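Local coordinates for putative uncharacterized protein (Ustilago maydis, PDB 4GNX) that binds single-stranded DNA as a subunit of replication protein A, gripping it through OB-fold domains, at residues W31-S42 with A54-Y65. Sequence-based numbering, arbitrary orientation.
Sequences WSNQRGEGKLFS and ATGFNDAVDRFY. With nucleotides of chain G.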
loop_
_atom_site.group_PDB
_atom_site.type_symbol
_atom_site.label_atom_id
_atom_site.label_comp_id
_atom_site.label_asym_id
_atom_site.label_seq_id
_atom_site.Cartn_x
_atom_site.Cartn_y
_atom_site.Cartn_z
ATOM N N TRP C 31 1.529 10.040 -26.369
ATOM C CA TRP C 31 0.396 9.172 -26.088
ATOM C C TRP C 31 -0.598 9.128 -27.206
ATOM O O TRP C 31 -0.439 9.802 -28.226
ATOM C CB TRP C 31 -0.286 9.580 -24.778
ATOM C CG TRP C 31 -1.222 10.754 -24.919
ATOM C CD1 TRP C 31 -2.573 10.724 -25.248
ATOM C CD2 TRP C 31 -0.902 12.177 -24.752
ATOM N NE1 TRP C 31 -3.093 11.989 -25.294
ATOM C CE2 TRP C 31 -2.148 12.910 -25.008
ATOM C CE3 TRP C 31 0.243 12.891 -24.430
ATOM C CZ2 TRP C 31 -2.217 14.296 -24.932
ATOM C CZ3 TRP C 31 0.159 14.289 -24.360
ATOM C CH2 TRP C 31 -1.041 14.972 -24.610
ATOM N N SER C 32 -1.613 8.289 -27.005
ATOM C CA SER C 32 -2.852 8.273 -27.785
ATOM C C SER C 32 -3.984 7.675 -26.949
ATOM O O SER C 32 -3.735 6.879 -26.036
ATOM C CB SER C 32 -2.693 7.472 -29.076
ATOM O OG SER C 32 -3.956 7.277 -29.694
ATOM N N ASN C 33 -5.219 8.062 -27.261
ATOM C CA ASN C 33 -6.397 7.462 -26.629
ATOM C C ASN C 33 -7.686 7.616 -27.445
ATOM O O ASN C 33 -7.796 7.046 -28.533
ATOM C CB ASN C 33 -6.567 7.914 -25.158
ATOM C CG ASN C 33 -6.227 9.380 -24.933
ATOM O OD1 ASN C 33 -6.736 10.268 -25.615
ATOM N ND2 ASN C 33 -5.378 9.637 -23.948
ATOM N N GLN C 34 -8.641 8.387 -26.927
ATOM C CA GLN C 34 -9.971 8.528 -27.534
ATOM C C GLN C 34 -10.195 9.945 -28.066
ATOM O O GLN C 34 -10.450 10.132 -29.261
ATOM C CB GLN C 34 -11.078 8.181 -26.525
ATOM C CG GLN C 34 -10.628 7.401 -25.293
ATOM C CD GLN C 34 -9.960 8.273 -24.233
ATOM O OE1 GLN C 34 -10.001 9.505 -24.296
ATOM N NE2 GLN C 34 -9.336 7.629 -23.253
ATOM N N ARG C 35 -10.113 10.927 -27.165
ATOM C CA ARG C 35 -10.228 12.346 -27.523
ATOM C C ARG C 35 -8.872 12.954 -27.881
ATOM O O ARG C 35 -8.811 13.964 -28.589
ATOM C CB ARG C 35 -10.899 13.164 -26.401
ATOM C CG ARG C 35 -10.127 13.253 -25.088
ATOM C CD ARG C 35 -10.328 14.606 -24.423
ATOM N NE ARG C 35 -10.414 14.497 -22.968
ATOM C CZ ARG C 35 -9.400 14.674 -22.119
ATOM N NH1 ARG C 35 -8.185 14.979 -22.562
ATOM N NH2 ARG C 35 -9.610 14.545 -20.815
ATOM N N GLY C 36 -7.796 12.330 -27.397
ATOM C CA GLY C 36 -6.450 12.886 -27.525
ATOM C C GLY C 36 -5.364 11.969 -28.061
ATOM O O GLY C 36 -5.618 10.815 -28.437
ATOM N N GLU C 37 -4.144 12.513 -28.071
ATOM C CA GLU C 37 -2.942 11.907 -28.648
ATOM C C GLU C 37 -1.953 13.047 -28.886
ATOM O O GLU C 37 -2.156 13.860 -29.785
ATOM C CB GLU C 37 -3.273 11.172 -29.957
ATOM C CG GLU C 37 -2.081 10.700 -30.775
ATOM C CD GLU C 37 -1.747 11.629 -31.930
ATOM O OE1 GLU C 37 -0.575 12.055 -32.022
ATOM O OE2 GLU C 37 -2.653 11.934 -32.743
ATOM N N GLY C 38 -0.900 13.128 -28.075
ATOM C CA GLY C 38 0.020 14.261 -28.172
ATOM C C GLY C 38 1.328 14.093 -27.442
ATOM O O GLY C 38 1.801 12.972 -27.244
ATOM N N LYS C 39 1.911 15.218 -27.032
ATOM C CA LYS C 39 3.195 15.195 -26.331
ATOM C C LYS C 39 3.338 16.205 -25.191
ATOM O O LYS C 39 2.659 17.231 -25.148
ATOM C CB LYS C 39 4.365 15.330 -27.311
ATOM C CG LYS C 39 4.439 16.647 -28.066
ATOM C CD LYS C 39 5.729 16.710 -28.867
ATOM C CE LYS C 39 5.692 17.794 -29.930
ATOM N NZ LYS C 39 7.067 18.066 -30.437
ATOM N N LEU C 40 4.246 15.896 -24.274
ATOM C CA LEU C 40 4.492 16.748 -23.130
ATOM C C LEU C 40 5.817 16.448 -22.455
ATOM O O LEU C 40 6.465 15.436 -22.724
ATOM C CB LEU C 40 3.377 16.588 -22.107
ATOM C CG LEU C 40 3.319 15.278 -21.327
ATOM C CD1 LEU C 40 4.180 15.328 -20.077
ATOM C CD2 LEU C 40 1.875 14.998 -20.947
ATOM N N PHE C 41 6.214 17.340 -21.566
ATOM C CA PHE C 41 7.376 17.092 -20.755
ATOM C C PHE C 41 7.199 17.923 -19.509
ATOM O O PHE C 41 6.300 18.767 -19.427
ATOM C CB PHE C 41 8.660 17.499 -21.481
ATOM C CG PHE C 41 8.999 18.946 -21.324
ATOM C CD1 PHE C 41 10.061 19.339 -20.514
ATOM C CD2 PHE C 41 8.238 19.932 -21.950
ATOM C CE1 PHE C 41 10.368 20.689 -20.348
ATOM C CE2 PHE C 41 8.554 21.278 -21.796
ATOM C CZ PHE C 41 9.614 21.658 -20.994
ATOM N N SER C 42 8.060 17.695 -18.540
ATOM C CA SER C 42 7.984 18.467 -17.339
ATOM C C SER C 42 9.332 18.652 -16.716
ATOM O O SER C 42 10.276 17.913 -16.957
ATOM C CB SER C 42 7.054 17.806 -16.335
ATOM O OG SER C 42 7.627 16.604 -15.867
ATOM N N ALA C 54 6.671 22.271 -13.312
ATOM C CA ALA C 54 6.138 22.906 -14.494
ATOM C C ALA C 54 6.076 21.920 -15.668
ATOM O O ALA C 54 6.963 21.075 -15.829
ATOM C CB ALA C 54 6.984 24.096 -14.835
ATOM N N THR C 55 5.035 22.035 -16.485
ATOM C CA THR C 55 4.824 21.114 -17.595
ATOM C C THR C 55 4.512 21.869 -18.880
ATOM O O THR C 55 3.793 22.882 -18.883
ATOM C CB THR C 55 3.630 20.179 -17.318
ATOM O OG1 THR C 55 3.867 19.426 -16.124
ATOM C CG2 THR C 55 3.401 19.226 -18.478
ATOM N N GLY C 56 5.033 21.356 -19.985
ATOM C CA GLY C 56 4.689 21.896 -21.276
ATOM C C GLY C 56 4.004 20.841 -22.103
ATOM O O GLY C 56 4.436 19.686 -22.092
ATOM N N PHE C 57 2.946 21.241 -22.810
ATOM C CA PHE C 57 2.214 20.360 -23.704
ATOM C C PHE C 57 2.389 20.752 -25.173
ATOM O O PHE C 57 2.565 21.928 -25.498
ATOM C CB PHE C 57 0.737 20.381 -23.356
ATOM C CG PHE C 57 0.395 19.703 -22.065
ATOM C CD1 PHE C 57 0.119 18.336 -22.030
ATOM C CD2 PHE C 57 0.307 20.431 -20.882
ATOM C CE1 PHE C 57 -0.220 17.703 -20.843
ATOM C CE2 PHE C 57 -0.028 19.801 -19.690
ATOM C CZ PHE C 57 -0.296 18.434 -19.674
ATOM N N ASN C 58 2.339 19.744 -26.046
ATOM C CA ASN C 58 2.447 19.903 -27.499
ATOM C C ASN C 58 3.433 20.966 -28.001
ATOM O O ASN C 58 4.642 20.730 -28.000
ATOM C CB ASN C 58 1.054 20.064 -28.095
ATOM C CG ASN C 58 0.084 19.049 -27.527
ATOM O OD1 ASN C 58 0.393 17.853 -27.433
ATOM N ND2 ASN C 58 -1.086 19.522 -27.113
ATOM N N ASP C 59 2.933 22.128 -28.409
ATOM C CA ASP C 59 3.808 23.174 -28.947
ATOM C C ASP C 59 4.816 23.768 -27.937
ATOM O O ASP C 59 5.928 24.176 -28.303
ATOM C CB ASP C 59 2.982 24.246 -29.665
ATOM C CG ASP C 59 2.365 23.724 -30.964
ATOM O OD1 ASP C 59 2.003 24.538 -31.846
ATOM O OD2 ASP C 59 2.253 22.485 -31.112
ATOM N N ALA C 60 4.440 23.777 -26.665
ATOM C CA ALA C 60 5.346 24.217 -25.609
ATOM C C ALA C 60 6.629 23.365 -25.513
ATOM O O ALA C 60 7.671 23.861 -25.063
ATOM C CB ALA C 60 4.620 24.251 -24.276
ATOM N N VAL C 61 6.546 22.098 -25.931
ATOM C CA VAL C 61 7.709 21.213 -25.920
ATOM C C VAL C 61 8.736 21.713 -26.922
ATOM O O VAL C 61 9.924 21.830 -26.606
ATOM C CB VAL C 61 7.363 19.758 -26.291
ATOM C CG1 VAL C 61 8.610 18.888 -26.241
ATOM C CG2 VAL C 61 6.301 19.206 -25.364
ATOM N N ASP C 62 8.266 22.007 -28.130
ATOM C CA ASP C 62 9.131 22.490 -29.189
ATOM C C ASP C 62 9.816 23.769 -28.759
ATOM O O ASP C 62 11.009 23.963 -28.999
ATOM C CB ASP C 62 8.305 22.743 -30.442
ATOM C CG ASP C 62 7.542 21.507 -30.903
ATOM O OD1 ASP C 62 8.184 20.499 -31.285
ATOM O OD2 ASP C 62 6.293 21.560 -30.906
ATOM N N ARG C 63 9.052 24.621 -28.094
ATOM C CA ARG C 63 9.535 25.915 -27.685
ATOM C C ARG C 63 10.520 25.857 -26.519
ATOM O O ARG C 63 11.522 26.569 -26.522
ATOM C CB ARG C 63 8.356 26.832 -27.364
ATOM C CG ARG C 63 7.536 27.186 -28.588
ATOM C CD ARG C 63 6.405 28.156 -28.300
ATOM N NE ARG C 63 6.859 29.423 -27.729
ATOM C CZ ARG C 63 6.379 29.960 -26.605
ATOM N NH1 ARG C 63 5.409 29.350 -25.925
ATOM N NH2 ARG C 63 6.856 31.122 -26.162
ATOM N N PHE C 64 10.258 25.007 -25.530
ATOM C CA PHE C 64 11.031 25.079 -24.291
ATOM C C PHE C 64 11.879 23.875 -23.907
ATOM O O PHE C 64 12.817 24.019 -23.114
ATOM C CB PHE C 64 10.124 25.477 -23.136
ATOM C CG PHE C 64 9.342 26.725 -23.405
ATOM C CD1 PHE C 64 9.992 27.919 -23.710
ATOM C CD2 PHE C 64 7.961 26.714 -23.372
ATOM C CE1 PHE C 64 9.271 29.077 -23.966
ATOM C CE2 PHE C 64 7.241 27.870 -23.619
ATOM C CZ PHE C 64 7.895 29.051 -23.917
ATOM N N TYR C 65 11.566 22.700 -24.456
ATOM C CA TYR C 65 12.325 21.510 -24.094
ATOM C C TYR C 65 13.812 21.728 -24.354
ATOM O O TYR C 65 14.626 21.504 -23.452
ATOM C CB TYR C 65 11.835 20.232 -24.781
ATOM C CG TYR C 65 12.564 19.007 -24.267
ATOM C CD1 TYR C 65 12.145 18.366 -23.096
ATOM C CD2 TYR C 65 13.691 18.508 -24.921
ATOM C CE1 TYR C 65 12.813 17.250 -22.606
ATOM C CE2 TYR C 65 14.367 17.398 -24.436
ATOM C CZ TYR C 65 13.926 16.773 -23.280
ATOM O OH TYR C 65 14.589 15.669 -22.789
ATOM P P DT G 2 -8.127 17.846 -18.250
ATOM O OP1 DT G 2 -9.385 17.110 -17.967
ATOM O OP2 DT G 2 -7.123 18.019 -17.167
ATOM O "O5'" DT G 2 -7.447 17.118 -19.496
ATOM C "C5'" DT G 2 -6.025 16.886 -19.542
ATOM C "C4'" DT G 2 -5.674 16.048 -20.749
ATOM O "O4'" DT G 2 -5.505 16.894 -21.910
ATOM C "C3'" DT G 2 -4.378 15.255 -20.612
ATOM O "O3'" DT G 2 -4.516 13.995 -21.268
ATOM C "C2'" DT G 2 -3.346 16.135 -21.291
ATOM C "C1'" DT G 2 -4.146 16.905 -22.336
ATOM N N1 DT G 2 -3.729 18.315 -22.488
ATOM C C2 DT G 2 -3.392 18.769 -23.744
ATOM O O2 DT G 2 -3.425 18.063 -24.740
ATOM N N3 DT G 2 -3.011 20.088 -23.791
ATOM C C4 DT G 2 -2.932 20.975 -22.734
ATOM O O4 DT G 2 -2.575 22.134 -22.932
ATOM C C5 DT G 2 -3.297 20.428 -21.443
ATOM C C7 DT G 2 -3.246 21.313 -20.238
ATOM C C6 DT G 2 -3.667 19.142 -21.387
ATOM P P DT G 3 -4.502 12.643 -20.416
ATOM O OP1 DT G 3 -5.171 11.627 -21.270
ATOM O OP2 DT G 3 -4.969 12.864 -19.028
ATOM O "O5'" DT G 3 -2.954 12.277 -20.370
ATOM C "C5'" DT G 3 -2.356 11.578 -21.475
ATOM C "C4'" DT G 3 -1.059 10.942 -21.041
ATOM O "O4'" DT G 3 -0.259 11.933 -20.359
ATOM C "C3'" DT G 3 -1.212 9.773 -20.066
ATOM O "O3'" DT G 3 -0.335 8.720 -20.481
ATOM C "C2'" DT G 3 -0.793 10.363 -18.731
ATOM C "C1'" DT G 3 0.245 11.375 -19.162
ATOM N N1 DT G 3 0.486 12.479 -18.214
ATOM C C2 DT G 3 1.654 12.453 -17.483
ATOM O O2 DT G 3 2.475 11.553 -17.570
ATOM N N3 DT G 3 1.819 13.517 -16.631
ATOM C C4 DT G 3 0.958 14.584 -16.449
ATOM O O4 DT G 3 1.248 15.474 -15.653
ATOM C C5 DT G 3 -0.246 14.552 -17.257
ATOM C C7 DT G 3 -1.239 15.664 -17.132
ATOM C C6 DT G 3 -0.416 13.516 -18.088
#
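F41 and G56 form the hydrogen-bonded pair of an antiparallel ladder, F41 N donating to G56 O and G56 N to F41 O (2.9 Å). Beyond the strand end N58 continues the pairing: its N donates to K39 O, and its side-chain OD1 receives K39 N almost straight (3.1 Å, 174°). The long aliphatic chain of K39 lies by N58 and carries NZ to D62 OD1 (2.8 Å) on the helix, a salt bridge in which NZ comes from above the carboxylate plane.

The apolar side chains divide between the two faces of the sheet. F41 lies beside G56, where the missing side chain leaves room for its ring; V61 CG2 packs against F41 CD2, and the edge of Y65 points at the F41 face in an offset T-shaped pair, planes at 84°. On the other face L40 CD2 touches F57 CE1 (3.4 Å). Flat aromatics here meet DNA, as in other OB folds: the base of DT2 of chain G lies over F57, and the sugar carbon C5' of DT3 of chain G over W31.

Strand 39-46 runs between strands 17-30 and 51-57; after N58, helix 59-64 follows strand 51-57, and V61 and, just beyond the helix, Y65 also touch I28 of strand 17-30.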